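PDB 4FQD: NikO protein from Streptomyces tendae, which acts as an enolpyruvyl transferase essential in nikkomycin biosynthesis and belongs to the MurA branch of the EPSP synthase family. Local coordinates for residues H143-V153 with C191-M202; I266-L277 with D342-Y353. The protein carries 4 engineered substitutions. All coordinates share one frame; numbering follows the deposited sequence.

How the contacts relate
Contact 1 and contact 2 illustrate one solution used twice in this chain: two helices running in roughly the same direction, joined through buried side chains. They follow one another in sequence and lie on opposite sides of the chain's centre, with centres about 33 Å apart and nearest atoms about 10 Å apart. Each has a sulfate at one end. In contact 1 the ion sits on Ser193 and Lys197, while in contact 2 a different sulfate lies about 4 Å from the side chain of Asp342. In enzymes of this family the active site lies between two domains; anions near both contacts are consistent with pockets there, although the sulfates probably come from the crystallisation liquor.

Contact 1: H143-V153 with C191-M202; sequences HLLDVMGRFGV and CYSGAVKTALLM. With SO4 (sulfate ion), chain C.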
loop_
_atom_site.group_PDB
_atom_site.type_symbol
_atom_site.label_atom_id
_atom_site.label_comp_id
_atom_site.label_asym_id
_atom_site.label_seq_id
_atom_site.Cartn_x
_atom_site.Cartn_y
_atom_site.Cartn_z
ATOM N N HIS A 143 -2.312 22.361 13.444
ATOM C CA HIS A 143 -1.167 22.467 12.538
ATOM C C HIS A 143 -1.115 23.815 11.820
ATOM O O HIS A 143 -0.037 24.315 11.498
ATOM C CB HIS A 143 -1.177 21.329 11.515
ATOM C CG HIS A 143 -2.392 21.306 10.639
ATOM N ND1 HIS A 143 -3.665 21.119 11.136
ATOM C CD2 HIS A 143 -2.528 21.429 9.298
ATOM C CE1 HIS A 143 -4.531 21.135 10.141
ATOM N NE2 HIS A 143 -3.867 21.320 9.013
ATOM N N LEU A 144 -2.286 24.389 11.562
ATOM C CA LEU A 144 -2.383 25.711 10.953
ATOM C C LEU A 144 -1.784 26.772 11.868
ATOM O O LEU A 144 -1.079 27.676 11.415
ATOM C CB LEU A 144 -3.844 26.052 10.652
ATOM C CG LEU A 144 -4.315 25.911 9.205
ATOM C CD1 LEU A 144 -3.961 24.552 8.643
ATOM C CD2 LEU A 144 -5.811 26.148 9.109
ATOM N N LEU A 145 -2.070 26.654 13.160
ATOM C CA LEU A 145 -1.579 27.608 14.146
ATOM C C LEU A 145 -0.071 27.491 14.331
ATOM O O LEU A 145 0.606 28.481 14.608
ATOM C CB LEU A 145 -2.294 27.411 15.483
ATOM C CG LEU A 145 -3.817 27.556 15.453
ATOM C CD1 LEU A 145 -4.412 27.289 16.827
ATOM C CD2 LEU A 145 -4.216 28.936 14.951
ATOM N N ASP A 146 0.452 26.279 14.174
ATOM C CA ASP A 146 1.886 26.048 14.306
ATOM C C ASP A 146 2.649 26.669 13.139
ATOM O O ASP A 146 3.750 27.190 13.314
ATOM C CB ASP A 146 2.188 24.552 14.397
ATOM C CG ASP A 146 3.652 24.271 14.680
ATOM O OD1 ASP A 146 4.448 24.225 13.718
ATOM O OD2 ASP A 146 4.007 24.097 15.865
ATOM N N VAL A 147 2.057 26.608 11.951
ATOM C CA VAL A 147 2.665 27.202 10.765
ATOM C C VAL A 147 2.730 28.718 10.892
ATOM O O VAL A 147 3.794 29.317 10.728
ATOM C CB VAL A 147 1.891 26.835 9.486
ATOM C CG1 VAL A 147 2.393 27.656 8.310
ATOM C CG2 VAL A 147 2.016 25.347 9.201
ATOM N N MET A 148 1.589 29.333 11.188
ATOM C CA MET A 148 1.521 30.779 11.379
ATOM C C MET A 148 2.385 31.227 12.554
ATOM O O MET A 148 2.891 32.349 12.570
ATOM C CB MET A 148 0.072 31.233 11.580
ATOM C CG MET A 148 -0.747 31.266 10.299
ATOM S SD MET A 148 -2.456 31.783 10.553
ATOM C CE MET A 148 -3.117 30.356 11.408
ATOM N N GLY A 149 2.556 30.340 13.529
ATOM C CA GLY A 149 3.380 30.625 14.689
ATOM C C GLY A 149 4.841 30.836 14.336
ATOM O O GLY A 149 5.553 31.572 15.019
ATOM N N ARG A 150 5.287 30.192 13.262
ATOM C CA ARG A 150 6.669 30.325 12.815
ATOM C C ARG A 150 6.909 31.671 12.144
ATOM O O ARG A 150 8.053 32.092 11.973
ATOM C CB ARG A 150 7.038 29.199 11.849
ATOM C CG ARG A 150 6.861 27.806 12.418
ATOM C CD ARG A 150 7.819 26.838 11.751
ATOM N NE ARG A 150 7.437 25.447 11.960
ATOM C CZ ARG A 150 8.166 24.409 11.566
ATOM N NH1 ARG A 150 9.323 24.609 10.950
ATOM N NH2 ARG A 150 7.744 23.173 11.792
ATOM N N PHE A 151 5.825 32.337 11.757
ATOM C CA PHE A 151 5.914 33.656 11.139
ATOM C C PHE A 151 5.759 34.760 12.183
ATOM O O PHE A 151 5.751 35.943 11.847
ATOM C CB PHE A 151 4.857 33.817 10.041
ATOM C CG PHE A 151 5.104 32.966 8.825
ATOM C CD1 PHE A 151 4.700 31.642 8.796
ATOM C CD2 PHE A 151 5.729 33.493 7.707
ATOM C CE1 PHE A 151 4.922 30.857 7.680
ATOM C CE2 PHE A 151 5.952 32.714 6.586
ATOM C CZ PHE A 151 5.549 31.394 6.573
ATOM N N GLY A 152 5.631 34.367 13.446
ATOM C CA GLY A 152 5.556 35.323 14.535
ATOM C C GLY A 152 4.167 35.542 15.107
ATOM O O GLY A 152 3.977 36.398 15.972
ATOM N N VAL A 153 3.194 34.773 14.630
ATOM C CA VAL A 153 1.821 34.893 15.115
ATOM C C VAL A 153 1.656 34.268 16.500
ATOM O O VAL A 153 2.037 33.117 16.721
ATOM C CB VAL A 153 0.814 34.253 14.137
ATOM C CG1 VAL A 153 -0.589 34.267 14.724
ATOM C CG2 VAL A 153 0.844 34.976 12.801
ATOM N N CYS A 191 -2.309 16.758 7.992
ATOM C CA CYS A 191 -1.913 18.144 8.230
ATOM C C CYS A 191 -1.009 18.671 7.111
ATOM O O CYS A 191 -0.629 19.842 7.100
ATOM C CB CYS A 191 -1.207 18.265 9.587
ATOM S SG CYS A 191 -2.174 17.660 11.003
ATOM N N TYR A 192 -0.679 17.798 6.165
ATOM C CA TYR A 192 0.273 18.124 5.109
ATOM C C TYR A 192 -0.235 19.251 4.210
ATOM O O TYR A 192 0.368 20.323 4.153
ATOM C CB TYR A 192 0.583 16.874 4.279
ATOM C CG TYR A 192 1.770 17.000 3.347
ATOM C CD1 TYR A 192 2.632 18.089 3.414
ATOM C CD2 TYR A 192 2.021 16.027 2.389
ATOM C CE1 TYR A 192 3.711 18.201 2.555
ATOM C CE2 TYR A 192 3.092 16.130 1.528
ATOM C CZ TYR A 192 3.934 17.217 1.614
ATOM O OH TYR A 192 5.003 17.311 0.752
ATOM N N SER A 193 -1.342 19.006 3.520
ATOM C CA SER A 193 -1.851 19.947 2.527
ATOM C C SER A 193 -2.223 21.303 3.124
ATOM O O SER A 193 -1.943 22.343 2.532
ATOM C CB SER A 193 -3.045 19.350 1.779
ATOM O OG SER A 193 -4.154 19.175 2.641
ATOM N N GLY A 194 -2.847 21.286 4.297
ATOM C CA GLY A 194 -3.268 22.511 4.953
ATOM C C GLY A 194 -2.104 23.379 5.393
ATOM O O GLY A 194 -2.167 24.606 5.307
ATOM N N ALA A 195 -1.038 22.741 5.864
ATOM C CA ALA A 195 0.146 23.459 6.322
ATOM C C ALA A 195 0.852 24.162 5.167
ATOM O O ALA A 195 1.378 25.262 5.329
ATOM C CB ALA A 195 1.101 22.512 7.030
ATOM N N VAL A 196 0.860 23.517 4.004
ATOM C CA VAL A 196 1.498 24.080 2.820
ATOM C C VAL A 196 0.739 25.306 2.326
ATOM O O VAL A 196 1.341 26.328 1.996
ATOM C CB VAL A 196 1.592 23.042 1.683
ATOM C CG1 VAL A 196 2.161 23.680 0.423
ATOM C CG2 VAL A 196 2.441 21.858 2.118
ATOM N N LYS A 197 -0.585 25.195 2.282
ATOM C CA LYS A 197 -1.438 26.300 1.861
ATOM C C LYS A 197 -1.244 27.511 2.764
ATOM O O LYS A 197 -1.096 28.637 2.288
ATOM C CB LYS A 197 -2.906 25.875 1.873
ATOM C CG LYS A 197 -3.224 24.727 0.931
ATOM C CD LYS A 197 -4.651 24.244 1.116
ATOM C CE LYS A 197 -4.938 23.034 0.243
ATOM N NZ LYS A 197 -6.355 22.594 0.352
ATOM N N THR A 198 -1.240 27.268 4.071
ATOM C CA THR A 198 -1.074 28.332 5.052
ATOM C C THR A 198 0.296 28.992 4.934
ATOM O O THR A 198 0.402 30.218 4.900
ATOM C CB THR A 198 -1.257 27.804 6.486
ATOM O OG1 THR A 198 -2.567 27.239 6.625
ATOM C CG2 THR A 198 -1.086 28.928 7.495
ATOM N N ALA A 199 1.341 28.170 4.866
ATOM C CA ALA A 199 2.710 28.668 4.774
ATOM C C ALA A 199 2.927 29.515 3.524
ATOM O O ALA A 199 3.619 30.532 3.569
ATOM C CB ALA A 199 3.696 27.515 4.809
ATOM N N LEU A 200 2.338 29.088 2.413
ATOM C CA LEU A 200 2.432 29.838 1.166
ATOM C C LEU A 200 1.760 31.198 1.291
ATOM O O LEU A 200 2.318 32.215 0.879
ATOM C CB LEU A 200 1.810 29.050 0.014
ATOM C CG LEU A 200 2.760 28.148 -0.770
ATOM C CD1 LEU A 200 1.984 27.312 -1.767
ATOM C CD2 LEU A 200 3.809 28.987 -1.479
ATOM N N LEU A 201 0.560 31.207 1.862
ATOM C CA LEU A 201 -0.180 32.443 2.079
ATOM C C LEU A 201 0.577 33.373 3.020
ATOM O O LEU A 201 0.695 34.570 2.759
ATOM C CB LEU A 201 -1.573 32.145 2.637
ATOM C CG LEU A 201 -2.566 31.490 1.674
ATOM C CD1 LEU A 201 -3.827 31.064 2.409
ATOM C CD2 LEU A 201 -2.905 32.437 0.534
ATOM N N MET A 202 1.092 32.811 4.110
ATOM C CA MET A 202 1.858 33.582 5.084
ATOM C C MET A 202 3.132 34.143 4.466
ATOM O O MET A 202 3.554 35.252 4.791
ATOM C CB MET A 202 2.206 32.723 6.302
ATOM C CG MET A 202 1.012 32.351 7.166
ATOM S SD MET A 202 0.154 33.791 7.829
ATOM C CE MET A 202 1.444 34.530 8.828
HETATM S S SO4 C . -7.212 20.363 3.339
HETATM O O1 SO4 C . -6.080 21.210 2.975
HETATM O O2 SO4 C . -8.445 21.144 3.270
HETATM O O3 SO4 C . -7.293 19.242 2.408
HETATM O O4 SO4 C . -7.028 19.858 4.696
#
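The imidazole of His143 lies across Cys191, whose SG stands 3.9 Å from the ring centroid, while CB of the cysteine reaches His143 CG at 3.4 Å. With its CG set between the backbone N and carbonyl carbon (chi1 61°), His143 turns one ring face to the cysteine, and Leu144 CD1 covers the opposite face. Gly194 CA lies at the ring edge, near its plane. Further along, Val147 straddles two alanines: its CG1 meets Ala199 CB and its CG2 meets Ala195 CB, each at 3.7 Å. These small residues are consistent with the 9.0 Å approach of the axes of helices 143-149 and 192-202, which cross at -31°.

Leu144 crosses Thr198 at about a right angle, its CG 3.4 Å from Thr198 OG1. That hydroxyl donates back to Gly194 O, on the other face of the carbonyl from Thr198 N, and Thr198 CG2 packs against Met148 CG. At the far end, Met202 CB sits almost centrally over the Phe151 ring, 3.5 Å from the centroid and 7° off the normal. Met202 SD packs on Met148 CG at 3.6 Å and, above the Phe151 face, makes a long Met-aromatic contact beside the Schellman motif at Gly152.

The margins are looser and more polar. Arg150 NE and Asp146 OD1 form a long salt bridge; Asp146 OD1 also hydrogen-bonds Tyr180 OH, and Arg150 NH2 forms a salt bridge with Asp179. A sulfate oxygen, O1, accepts from Ser193 OG (2.8 Å) and Lys197 NZ; the lysine also pairs with Asp220. The two helices, running in the same general direction, form part of the helical interior of the inverse beta/alpha barrel of enolpyruvyl transferases.

Contact 2: I266-L277 with D342-Y353; sequences IEVVTWICAGVL and DSQPFLALLGAY
This is a buried, almost parallel helix pair, with the axes of 266-277 and 344-351 inclined at 13° and 9.7 Å apart, and helices 298-307 and 409-419 also pack against it. Phe346 provides the central knob, its side chain seated among Ile266, Val269, Thr270 and Cys273. Thr270 OG1 lies over one face of the ring, 3.2 Å from Phe346 CZ. Thr270 OG1 donates to Ile266 O at 2.6 Å, tilted 35° from the carbonyl plane, and is also hydrogen-bonded to the Tyr438 hydroxyl. With chi1 at 176°, the Cys273 sulfur points away from its own backbone N, comes to the edge of the Phe346 ring and touches Leu349 CD2.

Towards the C-terminal ends, Leu277 divides its branches: CD2 is laid over the centre of the Tyr353 ring, 3.6 Å from the centroid, while CD1 meets Leu350 CD2 at 3.7 Å. At the other end Ile266 CD1 rests on Asp342 CB and on Ser343 OG; the polar ends of these two residues are engaged by Arg368 and Glu300 respectively. Phe346, seated as a knob in a four-residue hole, thus joins two helices of the interior of an inverse beta/alpha barrel domain.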
loop_
_atom_site.group_PDB
_atom_site.type_symbol
_atom_site.label_atom_id
_atom_site.label_comp_id
_atom_site.label_asym_id
_atom_site.label_seq_id
_atom_site.Cartn_x
_atom_site.Cartn_y
_atom_site.Cartn_z
ATOM N N ILE A 266 -12.425 15.018 -7.898
ATOM C CA ILE A 266 -13.210 13.917 -7.352
ATOM C C ILE A 266 -14.524 13.738 -8.111
ATOM O O ILE A 266 -15.056 12.632 -8.193
ATOM C CB ILE A 266 -13.480 14.101 -5.846
ATOM C CG1 ILE A 266 -12.184 14.471 -5.122
ATOM C CG2 ILE A 266 -14.071 12.834 -5.247
ATOM C CD1 ILE A 266 -11.071 13.457 -5.305
ATOM N N GLU A 267 -15.040 14.826 -8.678
ATOM C CA GLU A 267 -16.245 14.737 -9.494
ATOM C C GLU A 267 -15.961 13.923 -10.751
ATOM O O GLU A 267 -16.800 13.138 -11.194
ATOM C CB GLU A 267 -16.770 16.123 -9.870
ATOM C CG GLU A 267 -18.081 16.077 -10.644
ATOM C CD GLU A 267 -18.528 17.436 -11.145
ATOM O OE1 GLU A 267 -17.832 18.436 -10.865
ATOM O OE2 GLU A 267 -19.576 17.502 -11.823
ATOM N N VAL A 268 -14.773 14.114 -11.318
ATOM C CA VAL A 268 -14.349 13.347 -12.483
ATOM C C VAL A 268 -14.289 11.863 -12.138
ATOM O O VAL A 268 -14.805 11.025 -12.877
ATOM C CB VAL A 268 -12.972 13.809 -13.003
ATOM C CG1 VAL A 268 -12.474 12.877 -14.099
ATOM C CG2 VAL A 268 -13.049 15.239 -13.510
ATOM N N VAL A 269 -13.663 11.552 -11.006
ATOM C CA VAL A 269 -13.593 10.184 -10.508
ATOM C C VAL A 269 -14.993 9.609 -10.325
ATOM O O VAL A 269 -15.266 8.472 -10.714
ATOM C CB VAL A 269 -12.843 10.116 -9.159
ATOM C CG1 VAL A 269 -12.903 8.709 -8.579
ATOM C CG2 VAL A 269 -11.403 10.569 -9.328
ATOM N N THR A 270 -15.878 10.415 -9.746
ATOM C CA THR A 270 -17.251 10.003 -9.475
ATOM C C THR A 270 -17.998 9.622 -10.751
ATOM O O THR A 270 -18.706 8.618 -10.787
ATOM C CB THR A 270 -18.033 11.113 -8.743
ATOM O OG1 THR A 270 -17.342 11.474 -7.542
ATOM C CG2 THR A 270 -19.435 10.640 -8.394
ATOM N N TRP A 271 -17.831 10.424 -11.797
ATOM C CA TRP A 271 -18.523 10.176 -13.056
ATOM C C TRP A 271 -17.929 9.003 -13.832
ATOM O O TRP A 271 -18.649 8.280 -14.522
ATOM C CB TRP A 271 -18.549 11.437 -13.924
ATOM C CG TRP A 271 -19.481 12.488 -13.412
ATOM C CD1 TRP A 271 -19.154 13.751 -13.013
ATOM C CD2 TRP A 271 -20.897 12.365 -13.232
ATOM N NE1 TRP A 271 -20.279 14.424 -12.602
ATOM C CE2 TRP A 271 -21.362 13.593 -12.726
ATOM C CE3 TRP A 271 -21.817 11.334 -13.453
ATOM C CZ2 TRP A 271 -22.705 13.821 -12.437
ATOM C CZ3 TRP A 271 -23.149 11.562 -13.167
ATOM C CH2 TRP A 271 -23.581 12.796 -12.664
ATOM N N ILE A 272 -16.618 8.821 -13.721
ATOM C CA ILE A 272 -15.957 7.676 -14.336
ATOM C C ILE A 272 -16.466 6.390 -13.691
ATOM O O ILE A 272 -16.753 5.409 -14.378
ATOM C CB ILE A 272 -14.425 7.763 -14.201
ATOM C CG1 ILE A 272 -13.884 8.922 -15.041
ATOM C CG2 ILE A 272 -13.772 6.459 -14.629
ATOM C CD1 ILE A 272 -12.392 9.141 -14.893
ATOM N N CYS A 273 -16.589 6.412 -12.367
ATOM C CA CYS A 273 -17.131 5.281 -11.624
ATOM C C CYS A 273 -18.571 5.001 -12.041
ATOM O O CYS A 273 -18.971 3.846 -12.187
ATOM C CB CYS A 273 -17.063 5.551 -10.120
ATOM S SG CYS A 273 -17.811 4.264 -9.092
ATOM N N ALA A 274 -19.339 6.066 -12.238
ATOM C CA ALA A 274 -20.737 5.946 -12.636
ATOM C C ALA A 274 -20.874 5.423 -14.063
ATOM O O ALA A 274 -21.711 4.565 -14.340
ATOM C CB ALA A 274 -21.446 7.284 -12.488
ATOM N N GLY A 275 -20.049 5.948 -14.965
ATOM C CA GLY A 275 -20.088 5.546 -16.360
ATOM C C GLY A 275 -19.725 4.089 -16.575
ATOM O O GLY A 275 -20.313 3.409 -17.415
ATOM N N VAL A 276 -18.754 3.606 -15.808
ATOM C CA VAL A 276 -18.295 2.226 -15.925
ATOM C C VAL A 276 -19.342 1.233 -15.419
ATOM O O VAL A 276 -19.542 0.171 -16.012
ATOM C CB VAL A 276 -16.961 2.016 -15.167
ATOM C CG1 VAL A 276 -16.639 0.537 -15.025
ATOM C CG2 VAL A 276 -15.828 2.741 -15.876
ATOM N N LEU A 277 -20.025 1.592 -14.337
ATOM C CA LEU A 277 -20.909 0.654 -13.650
ATOM C C LEU A 277 -22.400 0.838 -13.937
ATOM O O LEU A 277 -23.182 -0.097 -13.771
ATOM C CB LEU A 277 -20.670 0.717 -12.139
ATOM C CG LEU A 277 -19.245 0.420 -11.668
ATOM C CD1 LEU A 277 -19.147 0.515 -10.153
ATOM C CD2 LEU A 277 -18.791 -0.947 -12.157
ATOM N N ASP A 342 -10.354 10.946 -1.107
ATOM C CA ASP A 342 -11.741 11.040 -1.551
ATOM C C ASP A 342 -12.028 10.122 -2.735
ATOM O O ASP A 342 -13.185 9.825 -3.032
ATOM C CB ASP A 342 -12.088 12.483 -1.919
ATOM C CG ASP A 342 -12.145 13.395 -0.711
ATOM O OD1 ASP A 342 -12.581 12.932 0.362
ATOM O OD2 ASP A 342 -11.755 14.575 -0.834
ATOM N N SER A 343 -10.972 9.678 -3.410
ATOM C CA SER A 343 -11.119 8.819 -4.581
ATOM C C SER A 343 -11.301 7.359 -4.177
ATOM O O SER A 343 -11.912 6.572 -4.900
ATOM C CB SER A 343 -9.904 8.960 -5.500
ATOM O OG SER A 343 -9.747 10.298 -5.939
ATOM N N GLN A 344 -10.769 7.013 -3.010
ATOM C CA GLN A 344 -10.794 5.640 -2.508
ATOM C C GLN A 344 -12.176 4.959 -2.404
ATOM O O GLN A 344 -12.298 3.785 -2.755
ATOM C CB GLN A 344 -10.011 5.549 -1.189
ATOM C CG GLN A 344 -10.710 4.793 -0.081
ATOM C CD GLN A 344 -10.768 5.590 1.205
ATOM O OE1 GLN A 344 -11.808 5.660 1.858
ATOM N NE2 GLN A 344 -9.645 6.195 1.580
ATOM N N PRO A 345 -13.215 5.675 -1.928
ATOM C CA PRO A 345 -14.516 4.996 -1.847
ATOM C C PRO A 345 -15.057 4.542 -3.204
ATOM O O PRO A 345 -15.694 3.492 -3.291
ATOM C CB PRO A 345 -15.435 6.070 -1.254
ATOM C CG PRO A 345 -14.527 6.967 -0.503
ATOM C CD PRO A 345 -13.264 7.011 -1.305
ATOM N N PHE A 346 -14.801 5.325 -4.247
ATOM C CA PHE A 346 -15.275 4.984 -5.582
ATOM C C PHE A 346 -14.468 3.836 -6.179
ATOM O O PHE A 346 -14.981 3.049 -6.973
ATOM C CB PHE A 346 -15.229 6.210 -6.493
ATOM C CG PHE A 346 -15.973 7.393 -5.946
ATOM C CD1 PHE A 346 -17.350 7.476 -6.066
ATOM C CD2 PHE A 346 -15.297 8.417 -5.306
ATOM C CE1 PHE A 346 -18.039 8.560 -5.560
ATOM C CE2 PHE A 346 -15.979 9.505 -4.798
ATOM C CZ PHE A 346 -17.352 9.577 -4.925
ATOM N N LEU A 347 -13.202 3.743 -5.787
ATOM C CA LEU A 347 -12.348 2.650 -6.225
ATOM C C LEU A 347 -12.731 1.362 -5.506
ATOM O O LEU A 347 -12.548 0.264 -6.034
ATOM C CB LEU A 347 -10.879 2.991 -5.971
ATOM C CG LEU A 347 -10.372 4.229 -6.713
ATOM C CD1 LEU A 347 -8.953 4.572 -6.296
ATOM C CD2 LEU A 347 -10.454 4.015 -8.216
ATOM N N ALA A 348 -13.266 1.507 -4.299
ATOM C CA ALA A 348 -13.742 0.366 -3.526
ATOM C C ALA A 348 -14.967 -0.245 -4.193
ATOM O O ALA A 348 -15.115 -1.465 -4.242
ATOM C CB ALA A 348 -14.066 0.786 -2.103
ATOM N N LEU A 349 -15.843 0.613 -4.706
ATOM C CA LEU A 349 -17.042 0.159 -5.399
ATOM C C LEU A 349 -16.677 -0.553 -6.697
ATOM O O LEU A 349 -17.286 -1.562 -7.055
ATOM C CB LEU A 349 -17.976 1.336 -5.685
ATOM C CG LEU A 349 -19.279 1.013 -6.419
ATOM C CD1 LEU A 349 -20.055 -0.072 -5.687
ATOM C CD2 LEU A 349 -20.124 2.266 -6.579
ATOM N N LEU A 350 -15.677 -0.023 -7.396
ATOM C CA LEU A 350 -15.180 -0.648 -8.615
ATOM C C LEU A 350 -14.552 -2.002 -8.308
ATOM O O LEU A 350 -14.604 -2.921 -9.125
ATOM C CB LEU A 350 -14.157 0.257 -9.305
ATOM C CG LEU A 350 -14.691 1.527 -9.968
ATOM C CD1 LEU A 350 -13.544 2.416 -10.421
ATOM C CD2 LEU A 350 -15.592 1.176 -11.142
ATOM N N GLY A 351 -13.961 -2.116 -7.122
ATOM C CA GLY A 351 -13.334 -3.352 -6.693
ATOM C C GLY A 351 -14.333 -4.474 -6.490
ATOM O O GLY A 351 -13.983 -5.653 -6.568
ATOM N N ALA A 352 -15.586 -4.108 -6.232
ATOM C CA ALA A 352 -16.652 -5.086 -6.050
ATOM C C ALA A 352 -16.971 -5.800 -7.359
ATOM O O ALA A 352 -17.602 -6.857 -7.364
ATOM C CB ALA A 352 -17.898 -4.415 -5.492
ATOM N N TYR A 353 -16.530 -5.213 -8.467
ATOM C CA TYR A 353 -16.752 -5.790 -9.786
ATOM C C TYR A 353 -15.485 -6.449 -10.320
ATOM O O TYR A 353 -15.471 -6.982 -11.429
ATOM C CB TYR A 353 -17.244 -4.719 -10.761
ATOM C CG TYR A 353 -18.640 -4.219 -10.468
ATOM C CD1 TYR A 353 -18.869 -3.288 -9.463
ATOM C CD2 TYR A 353 -19.729 -4.674 -11.201
ATOM C CE1 TYR A 353 -20.145 -2.828 -9.192
ATOM C CE2 TYR A 353 -21.007 -4.219 -10.939
ATOM C CZ TYR A 353 -21.209 -3.296 -9.934
ATOM O OH TYR A 353 -22.480 -2.840 -9.669
#